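Local coordinates for beta-porphyranase A (Bacteroides plebeius, PDB 4AW7), which hydrolyses the sulfated red-algal polysaccharide porphyran at linkages between beta-D-galactose and alpha-L-galactose-6-sulfate, at residues S76-K81 and G86-M91; W126-Y131 and P182-K187. All blocks are in the same frame, centred on the assembly; numbering follows the deposited sequence. Where two conformers were deposited one is given.

Contact 1. Residues S76-K81 and G86-M91; sequences SYAYNK and GKYPQM. With L6S (6-O-sulfo-alpha-L-galactopyranose), chain B.
Ala78 turns its methyl group toward the 86-91 loop and fits between two of its residues: CB lies 3.6 Å from Tyr88 CD1, in the plane of the ring and at its edge, and equally near CD of Pro89. Alanine suits this place because its lone methyl fits where the two backbones come together. Beside it, the Pro89 ring crosses the first carbons of Lys81, with Pro89 CB 4.0 Å from Lys81 CB. Tyr77 reaches the far end of 86-91. Its CG stands anti to the backbone N (chi1 175°), which carries the phenol out to Met91; there SD lies 4.8 Å from the ring centroid, an oblique Met-aromatic contact. The hydroxyl is tied to the loop backbone through a water, 2.9 Å from Tyr77 OH, which donates to Gln90 O.

Lys81 uses its two ends differently. Its chain bends at chi2 (-55°) and again at chi4, folding the ammonium back over the centre of the Tyr77 ring. There NZ bonds to Tyr77 O, to a lone pair of Asn80 OD1 in the carbonyl plane, and at 3.0 Å to sulfate oxygen O1S of the bound 6-O-sulfo-alpha-L-galactopyranose. Asn80 adds weak bonds to O4 of this sugar, and Trp72 NE1 is another of its partners. A methionine in place of Lys81 would probably keep some packing on Pro89 but leave the sulfate without this positive partner and Asn80 OD1 without this donor. The helix thus offers a largely apolar side to the loop and a polar one, with a single lysine charge, to the sulfated sugar, consistent with an enzyme that acts on sulfated porphyran and not on agarose.

Contact 2. Residues W126-Y131 and P182-K187; sequences WSAEYY and PRLNGK
Leu184 carries this contact alone on the loop side, pushing both methyls against the last turns of helix 120-132. Leu184 CD1 rests 3.8 Å from Tyr131 CB and 3.7 Å from the carbonyl oxygen Ala128 O, while CD2 lies against the Tyr131 backbone, 3.8 Å from its C atom. With CG anti to its own carbonyl carbon (chi1 -60°), the leucine directs its fork at the helix; both branches meet Tyr131, and CD1 also reaches back to Ala128 O. The branched, apolar end suits a buried spot where a helix shows mostly backbone and CB atoms. Ala128, with CB 4.3 Å from Leu184 CD1, is small enough to let the methyl come down to the main chain.

The Ala128 carbonyl that meets CD1 is itself hydrogen-bonded to Ser132 OG, so its polarity is met within the helix. Arg183, next to the leucine, gives NE to Ser132 O and NH2 to Gly96 O, and Lys187 NZ reaches Ile98 O; these bonds pin the loop on both sides of Leu184. Gly186 permits the turn between them, since its backbone angles would jam a CB against the preceding carbonyl.

Leu184 also touches Ile178 of helix 160-179, and the Tyr131 ring meets Phe141 of strand 136-142 edge-to-face. The loop, leading from helix 160-179 into strand 189-195, thereby closes against helix 120-132 outside the parallel strands of the (beta/alpha)8 catalytic barrel, where successive beta-alpha connections pack together.

How the contacts relate
From the N terminus, helix 74-82 comes first, and contact 1 closes a short loop by folding 86-91 back onto it. The chain then passes through strands 99-101 and 104-106 before helix 120-132, which opens contact 2. That contact closes a much longer excursion, through strand 136-142 and helix 160-179. The two closures follow in series, neither enclosing nor crossing the other, with centres 16 Å apart. They meet at helix 120-132: Trp126 stacks on the Tyr88 ring, and Tyr130 meets Tyr77. One helix thus joins the sulfate-binding surface of contact 1 to the buried helix-to-loop packing beside the barrel.

Contact 1. Residues S76-K81 and G86-M91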
ATOM      1  N   SER A  76      17.660  16.470   9.930  1.00 12.16           N
ATOM      2  CA  SER A  76      17.571  17.766   9.267  1.00 13.23           C
ATOM      3  C   SER A  76      17.568  18.875  10.362  1.00 14.15           C
ATOM      4  O   SER A  76      18.292  19.876  10.245  1.00 15.45           O
ATOM      5  CB  SER A  76      16.388  17.804   8.247  1.00 15.59           C
ATOM      6  OG  SER A  76      15.241  17.162   8.741  1.00 18.44           O
ATOM      7  N   TYR A  77      16.852  18.662  11.467  1.00 13.72           N
ATOM      8  CA  TYR A  77      16.876  19.639  12.568  1.00 14.37           C
ATOM      9  C   TYR A  77      18.298  19.811  13.127  1.00 14.72           C
ATOM     10  O   TYR A  77      18.784  20.924  13.313  1.00 16.75           O
ATOM     11  CB  TYR A  77      15.935  19.164  13.668  1.00 14.32           C
ATOM     12  CG  TYR A  77      15.961  20.023  14.927  1.00 16.89           C
ATOM     13  CD1 TYR A  77      16.915  19.790  15.916  1.00 17.95           C
ATOM     14  CD2 TYR A  77      15.032  21.050  15.143  1.00 17.97           C
ATOM     15  CE1 TYR A  77      16.973  20.559  17.066  1.00 20.10           C
ATOM     16  CE2 TYR A  77      15.083  21.833  16.302  1.00 20.45           C
ATOM     17  CZ  TYR A  77      16.057  21.572  17.259  1.00 20.95           C
ATOM     18  OH  TYR A  77      16.130  22.309  18.430  1.00 24.41           O
ATOM     19  N   ALA A  78      18.979  18.696  13.389  1.00 14.54           N
ATOM     20  CA  ALA A  78      20.318  18.745  13.989  1.00 15.06           C
ATOM     21  C   ALA A  78      21.317  19.385  13.056  1.00 15.43           C
ATOM     22  O   ALA A  78      22.123  20.216  13.500  1.00 16.87           O
ATOM     23  CB  ALA A  78      20.814  17.375  14.439  1.00 14.81           C
ATOM     24  N   TYR A  79      21.312  19.007  11.786  1.00 15.47           N
ATOM     25  CA  TYR A  79      22.276  19.565  10.830  1.00 15.34           C
ATOM     26  C   TYR A  79      22.088  21.068  10.703  1.00 16.86           C
ATOM     27  O   TYR A  79      23.054  21.823  10.605  1.00 18.43           O
ATOM     28  CB  TYR A  79      22.222  18.845   9.475  1.00 14.99           C
ATOM     29  CG  TYR A  79      23.301  19.348   8.558  1.00 15.41           C
ATOM     30  CD1 TYR A  79      24.571  18.741   8.536  1.00 16.22           C
ATOM     31  CD2 TYR A  79      23.069  20.413   7.704  1.00 16.80           C
ATOM     32  CE1 TYR A  79      25.584  19.249   7.705  1.00 17.41           C
ATOM     33  CE2 TYR A  79      24.068  20.898   6.885  1.00 18.53           C
ATOM     34  CZ  TYR A  79      25.312  20.317   6.884  1.00 18.36           C
ATOM     35  OH  TYR A  79      26.289  20.847   6.069  1.00 23.25           O
ATOM     36  N   ASN A  80      20.839  21.512  10.783  1.00 17.76           N
ATOM     37  CA  ASN A  80      20.520  22.947  10.726  1.00 19.29           C
ATOM     38  C   ASN A  80      21.179  23.731  11.872  1.00 19.77           C
ATOM     39  O   ASN A  80      21.531  24.908  11.684  1.00 22.28           O
ATOM     40  CB  ASN A  80      18.995  23.129  10.695  1.00 19.78           C
ATOM     41  CG  ASN A  80      18.557  24.571  10.712  1.00 22.19           C
ATOM     42  OD1 ASN A  80      18.212  25.083  11.769  1.00 28.44           O
ATOM     43  ND2 ASN A  80      18.519  25.201   9.560  1.00 24.16           N
ATOM     44  N   LYS A  81      21.400  23.060  12.994  1.00 20.43           N
ATOM     45  CA  LYS A  81      22.094  23.669  14.158  1.00 21.39           C
ATOM     46  C   LYS A  81      23.610  23.510  14.107  1.00 23.36           C
ATOM     47  O   LYS A  81      24.331  24.466  14.388  1.00 24.14           O
ATOM     48  CB  LYS A  81      21.609  23.058  15.469  1.00 21.72           C
ATOM     49  CG  LYS A  81      20.083  23.046  15.659  1.00 22.93           C
ATOM     50  CD  LYS A  81      19.448  24.412  15.509  1.00 23.94           C
ATOM     51  CE  LYS A  81      17.907  24.338  15.487  1.00 26.41           C
ATOM     52  NZ  LYS A  81      17.407  23.416  14.331  1.00 26.38           N
ATOM     53  N   GLY A  86      26.271  13.742  11.897  1.00 14.83           N
ATOM     54  CA  GLY A  86      26.623  12.943  13.026  1.00 15.27           C
ATOM     55  C   GLY A  86      26.978  13.685  14.292  1.00 16.51           C
ATOM     56  O   GLY A  86      27.466  13.032  15.232  1.00 18.48           O
ATOM     57  N   LYS A  87      26.753  14.993  14.297  1.00 16.73           N
ATOM     58  CA  LYS A  87      26.980  15.816  15.487  1.00 18.33           C
ATOM     59  C   LYS A  87      25.655  16.489  15.867  1.00 18.09           C
ATOM     60  O   LYS A  87      25.026  17.161  15.041  1.00 17.88           O
ATOM     61  CB  LYS A  87      28.046  16.849  15.177  1.00 19.90           C
ATOM     62  CG  LYS A  87      29.388  16.282  14.685  1.00 25.78           C
ATOM     63  CD  LYS A  87      30.391  15.910  15.787  1.00 32.10           C
ATOM     64  CE  LYS A  87      30.262  14.465  16.249  1.00 34.39           C
ATOM     65  NZ  LYS A  87      31.599  13.831  16.469  1.00 36.99           N
ATOM     66  N   TYR A  88      25.267  16.339  17.136  1.00 17.81           N
ATOM     67  CA  TYR A  88      23.914  16.690  17.591  1.00 18.40           C
ATOM     68  C   TYR A  88      23.963  17.790  18.654  1.00 19.33           C
ATOM     69  O   TYR A  88      24.897  17.835  19.479  1.00 20.77           O
ATOM     70  CB  TYR A  88      23.189  15.425  18.070  1.00 18.14           C
ATOM     71  CG  TYR A  88      23.260  14.377  16.993  1.00 15.88           C
ATOM     72  CD1 TYR A  88      22.638  14.579  15.766  1.00 15.66           C
ATOM     73  CD2 TYR A  88      23.994  13.226  17.166  1.00 15.02           C
ATOM     74  CE1 TYR A  88      22.756  13.656  14.730  1.00 15.24           C
ATOM     75  CE2 TYR A  88      24.082  12.282  16.160  1.00 15.16           C
ATOM     76  CZ  TYR A  88      23.480  12.525  14.915  1.00 13.79           C
ATOM     77  OH  TYR A  88      23.598  11.592  13.890  1.00 15.13           O
ATOM     78  N   PRO A  89      23.016  18.740  18.566  1.00 19.90           N
ATOM     79  CA  PRO A  89      22.962  19.857  19.526  1.00 20.87           C
ATOM     80  C   PRO A  89      22.321  19.374  20.818  1.00 22.71           C
ATOM     81  O   PRO A  89      21.964  18.213  20.936  1.00 22.66           O
ATOM     82  CB  PRO A  89      22.088  20.865  18.814  1.00 20.90           C
ATOM     83  CG  PRO A  89      21.049  19.948  18.127  1.00 19.88           C
ATOM     84  CD  PRO A  89      21.893  18.782  17.615  1.00 19.76           C
ATOM     85  N   GLN A  90      22.238  20.240  21.838  1.00 24.39           N
ATOM     86  CA  GLN A  90      21.441  19.884  23.011  1.00 26.28           C
ATOM     87  C   GLN A  90      19.998  20.328  22.770  1.00 25.87           C
ATOM     88  O   GLN A  90      19.735  21.402  22.237  1.00 26.09           O
ATOM     89  CB  GLN A  90      21.981  20.503  24.319  1.00 27.56           C
ATOM     90  CG  GLN A  90      23.513  20.518  24.474  1.00 32.07           C
ATOM     91  CD  GLN A  90      24.084  19.229  25.035  1.00 37.38           C
ATOM     92  OE1 GLN A  90      24.007  18.973  26.246  1.00 41.35           O
ATOM     93  NE2 GLN A  90      24.687  18.417  24.165  1.00 40.22           N
ATOM     94  N   MET A  91      19.067  19.475  23.145  1.00 27.18           N
ATOM     95  CA  MET A  91      17.656  19.757  22.995  1.00 27.39           C
ATOM     96  C   MET A  91      17.208  20.508  24.264  1.00 27.27           C
ATOM     97  O   MET A  91      17.559  20.087  25.374  1.00 27.13           O
ATOM     98  CB  MET A  91      16.947  18.408  22.816  1.00 27.85           C
ATOM     99  CG  MET A  91      15.621  18.449  22.169  1.00 28.65           C
ATOM    100  SD  MET A  91      15.618  19.203  20.573  1.00 27.48           S
ATOM    101  CE  MET A  91      13.839  19.388  20.379  1.00 27.25           C
TER
HETATM  102  O1S L6S B   6      14.598  24.250  13.845  1.00 26.50           O
HETATM  103  O2S L6S B   6      15.756  22.867  12.192  1.00 28.67           O
HETATM  104  O3S L6S B   6      13.336  22.551  12.593  1.00 27.72           O
HETATM  105  C1  L6S B   6      15.207  25.864   7.904  1.00 26.10           C
HETATM  106  C2  L6S B   6      15.820  27.274   7.714  1.00 28.39           C
HETATM  107  C3  L6S B   6      15.116  28.295   8.607  1.00 28.19           C
HETATM  108  C4  L6S B   6      15.171  27.809  10.074  1.00 27.32           C
HETATM  109  C5  L6S B   6      14.535  26.401  10.183  1.00 25.39           C
HETATM  110  C6  L6S B   6      14.659  25.839  11.578  1.00 26.54           C
HETATM  111  O2  L6S B   6      15.692  27.714   6.353  1.00 31.41           O
HETATM  112  O3  L6S B   6      15.756  29.565   8.511  1.00 31.06           O
HETATM  113  O4  L6S B   6      16.554  27.784  10.517  1.00 27.81           O
HETATM  114  O5  L6S B   6      15.172  25.422   9.263  1.00 26.24           O
HETATM  115  O6  L6S B   6      14.051  24.553  11.592  1.00 27.33           O
HETATM  116  S1  L6S B   6      14.463  23.531  12.545  0.50 21.01           S
HETATM  117  O   HOH W   1      18.738  22.241  19.770  1.00 32.44           O

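Contact 2. Residues W126-Y131 and P182-K187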
ATOM      1  N   TRP A 126      19.992  10.367  19.625  1.00 12.63           N
ATOM      2  CA  TRP A 126      19.537  11.685  19.281  1.00 12.71           C
ATOM      3  C   TRP A 126      18.076  11.640  18.841  1.00 12.18           C
ATOM      4  O   TRP A 126      17.325  12.549  19.174  1.00 13.08           O
ATOM      5  CB  TRP A 126      20.422  12.341  18.210  1.00 12.26           C
ATOM      6  CG  TRP A 126      19.833  13.561  17.677  1.00 13.22           C
ATOM      7  CD1 TRP A 126      19.345  13.748  16.424  1.00 14.30           C
ATOM      8  CD2 TRP A 126      19.535  14.767  18.410  1.00 14.57           C
ATOM      9  NE1 TRP A 126      18.804  14.989  16.306  1.00 14.86           N
ATOM     10  CE2 TRP A 126      18.916  15.653  17.507  1.00 14.69           C
ATOM     11  CE3 TRP A 126      19.771  15.193  19.730  1.00 15.19           C
ATOM     12  CZ2 TRP A 126      18.481  16.932  17.894  1.00 17.27           C
ATOM     13  CZ3 TRP A 126      19.354  16.467  20.102  1.00 18.27           C
ATOM     14  CH2 TRP A 126      18.713  17.312  19.195  1.00 18.97           C
ATOM     15  N   SER A 127      17.655  10.659  18.037  1.00 11.76           N
ATOM     16  CA  SER A 127      16.248  10.634  17.651  0.50 11.78           C
ATOM     17  C   SER A 127      15.374  10.617  18.886  1.00 12.01           C
ATOM     18  O   SER A 127      14.363  11.316  18.939  1.00 13.01           O
ATOM     19  CB  SER A 127      15.920   9.461  16.722  0.50 11.60           C
ATOM     20  OG  SER A 127      16.013   8.178  17.331  0.50 10.52           O
ATOM     21  N   ALA A 128      15.737   9.793  19.868  1.00 12.09           N
ATOM     22  CA  ALA A 128      14.955   9.704  21.108  1.00 13.09           C
ATOM     23  C   ALA A 128      15.019  10.972  21.930  1.00 13.58           C
ATOM     24  O   ALA A 128      14.016  11.395  22.480  1.00 14.29           O
ATOM     25  CB  ALA A 128      15.325   8.490  21.906  1.00 13.73           C
ATOM     26  N   GLU A 129      16.178  11.625  21.976  1.00 13.13           N
ATOM     27  CA  GLU A 129      16.278  12.867  22.706  0.50 13.85           C
ATOM     28  C   GLU A 129      15.451  13.997  22.036  1.00 14.37           C
ATOM     29  O   GLU A 129      14.752  14.758  22.716  1.00 15.72           O
ATOM     30  CB  GLU A 129      17.770  13.188  22.840  0.50 14.53           C
ATOM     31  CG  GLU A 129      18.130  14.504  23.491  0.50 14.30           C
ATOM     32  CD  GLU A 129      17.895  14.572  24.997  0.50 16.16           C
ATOM     33  OE1 GLU A 129      17.497  13.565  25.607  0.50 17.13           O
ATOM     34  OE2 GLU A 129      18.161  15.658  25.550  0.50 20.28           O
ATOM     35  N   TYR A 130      15.524  14.093  20.715  1.00 13.95           N
ATOM     36  CA  TYR A 130      14.806  15.088  19.960  1.00 13.36           C
ATOM     37  C   TYR A 130      13.295  14.902  20.178  1.00 13.17           C
ATOM     38  O   TYR A 130      12.603  15.847  20.566  1.00 14.57           O
ATOM     39  CB  TYR A 130      15.126  14.927  18.454  1.00 13.86           C
ATOM     40  CG  TYR A 130      14.334  15.852  17.566  1.00 14.43           C
ATOM     41  CD1 TYR A 130      14.631  17.203  17.495  1.00 16.63           C
ATOM     42  CD2 TYR A 130      13.272  15.375  16.781  1.00 14.50           C
ATOM     43  CE1 TYR A 130      13.911  18.045  16.671  1.00 17.37           C
ATOM     44  CE2 TYR A 130      12.574  16.216  15.966  1.00 16.23           C
ATOM     45  CZ  TYR A 130      12.884  17.544  15.914  1.00 17.34           C
ATOM     46  OH  TYR A 130      12.189  18.418  15.115  1.00 21.08           O
ATOM     47  N   TYR A 131      12.774  13.695  19.962  1.00 12.41           N
ATOM     48  CA  TYR A 131      11.338  13.492  20.065  1.00 12.71           C
ATOM     49  C   TYR A 131      10.823  13.515  21.506  1.00 13.24           C
ATOM     50  O   TYR A 131       9.726  14.014  21.758  1.00 13.21           O
ATOM     51  CB  TYR A 131      10.926  12.229  19.308  1.00 12.01           C
ATOM     52  CG  TYR A 131      10.952  12.379  17.788  1.00 11.23           C
ATOM     53  CD1 TYR A 131      10.253  13.391  17.160  1.00 12.23           C
ATOM     54  CD2 TYR A 131      11.666  11.489  16.988  1.00 11.69           C
ATOM     55  CE1 TYR A 131      10.250  13.520  15.793  1.00 12.52           C
ATOM     56  CE2 TYR A 131      11.658  11.603  15.605  1.00 12.47           C
ATOM     57  CZ  TYR A 131      10.973  12.617  15.013  1.00 12.33           C
ATOM     58  OH  TYR A 131      10.962  12.738  13.625  1.00 13.29           O
ATOM     59  N   PRO A 182      10.530   5.607  27.606  1.00 18.14           N
ATOM     60  CA  PRO A 182       9.113   5.417  27.994  1.00 18.25           C
ATOM     61  C   PRO A 182       8.183   6.571  27.600  1.00 17.22           C
ATOM     62  O   PRO A 182       6.970   6.373  27.530  1.00 19.24           O
ATOM     63  CB  PRO A 182       9.170   5.257  29.529  1.00 19.83           C
ATOM     64  CG  PRO A 182      10.527   5.782  29.908  1.00 21.52           C
ATOM     65  CD  PRO A 182      11.437   5.549  28.769  1.00 18.74           C
ATOM     66  N   ARG A 183       8.725   7.750  27.342  1.00 17.06           N
ATOM     67  CA  ARG A 183       7.906   8.868  26.858  1.00 16.94           C
ATOM     68  C   ARG A 183       7.437   8.690  25.413  1.00 16.23           C
ATOM     69  O   ARG A 183       6.437   9.268  25.004  1.00 18.62           O
ATOM     70  CB  ARG A 183       8.630  10.180  26.994  1.00 16.97           C
ATOM     71  CG  ARG A 183       8.683  10.633  28.436  1.00 18.31           C
ATOM     72  CD  ARG A 183       9.532  11.833  28.627  1.00 19.04           C
ATOM     73  NE  ARG A 183       9.232  13.053  27.869  1.00 19.42           N
ATOM     74  CZ  ARG A 183       8.214  13.881  28.117  1.00 19.36           C
ATOM     75  NH1 ARG A 183       7.326  13.612  29.069  1.00 21.50           N
ATOM     76  NH2 ARG A 183       8.106  14.988  27.422  1.00 17.26           N
ATOM     77  N   LEU A 184       8.183   7.913  24.632  1.00 15.68           N
ATOM     78  CA  LEU A 184       7.847   7.686  23.204  1.00 14.46           C
ATOM     79  C   LEU A 184       7.282   6.313  22.904  1.00 14.83           C
ATOM     80  O   LEU A 184       6.514   6.163  21.950  1.00 14.72           O
ATOM     81  CB  LEU A 184       9.115   7.852  22.376  1.00 14.27           C
ATOM     82  CG  LEU A 184       9.770   9.210  22.465  1.00 14.13           C
ATOM     83  CD1 LEU A 184      11.072   9.261  21.663  1.00 14.32           C
ATOM     84  CD2 LEU A 184       8.834  10.332  22.028  1.00 15.00           C
ATOM     85  N   ASN A 185       7.670   5.295  23.671  1.00 14.87           N
ATOM     86  CA  ASN A 185       7.295   3.917  23.400  1.00 16.16           C
ATOM     87  C   ASN A 185       5.774   3.801  23.447  1.00 17.72           C
ATOM     88  O   ASN A 185       5.129   4.224  24.428  1.00 19.17           O
ATOM     89  CB  ASN A 185       7.949   2.971  24.420  1.00 16.07           C
ATOM     90  CG  ASN A 185       7.827   1.483  24.057  1.00 16.90           C
ATOM     91  OD1 ASN A 185       7.601   0.638  24.929  1.00 24.26           O
ATOM     92  ND2 ASN A 185       7.978   1.159  22.786  1.00 16.20           N
ATOM     93  N   GLY A 186       5.192   3.258  22.384  1.00 18.45           N
ATOM     94  CA  GLY A 186       3.742   3.160  22.252  1.00 19.48           C
ATOM     95  C   GLY A 186       3.085   4.329  21.531  1.00 19.76           C
ATOM     96  O   GLY A 186       1.944   4.180  21.071  1.00 23.39           O
ATOM     97  N   LYS A 187       3.743   5.492  21.492  1.00 16.75           N
ATOM     98  CA  LYS A 187       3.247   6.700  20.833  1.00 16.71           C
ATOM     99  C   LYS A 187       3.758   6.876  19.410  1.00 14.86           C
ATOM    100  O   LYS A 187       3.002   7.220  18.505  1.00 16.70           O
ATOM    101  CB  LYS A 187       3.610   7.964  21.626  1.00 17.51           C
ATOM    102  CG  LYS A 187       2.731   8.137  22.786  1.00 21.30           C
ATOM    103  CD  LYS A 187       2.921   9.440  23.440  1.00 21.86           C
ATOM    104  CE  LYS A 187       1.861   9.540  24.517  1.00 24.25           C
ATOM    105  NZ  LYS A 187       2.051  10.748  25.237  1.00 25.44           N
TER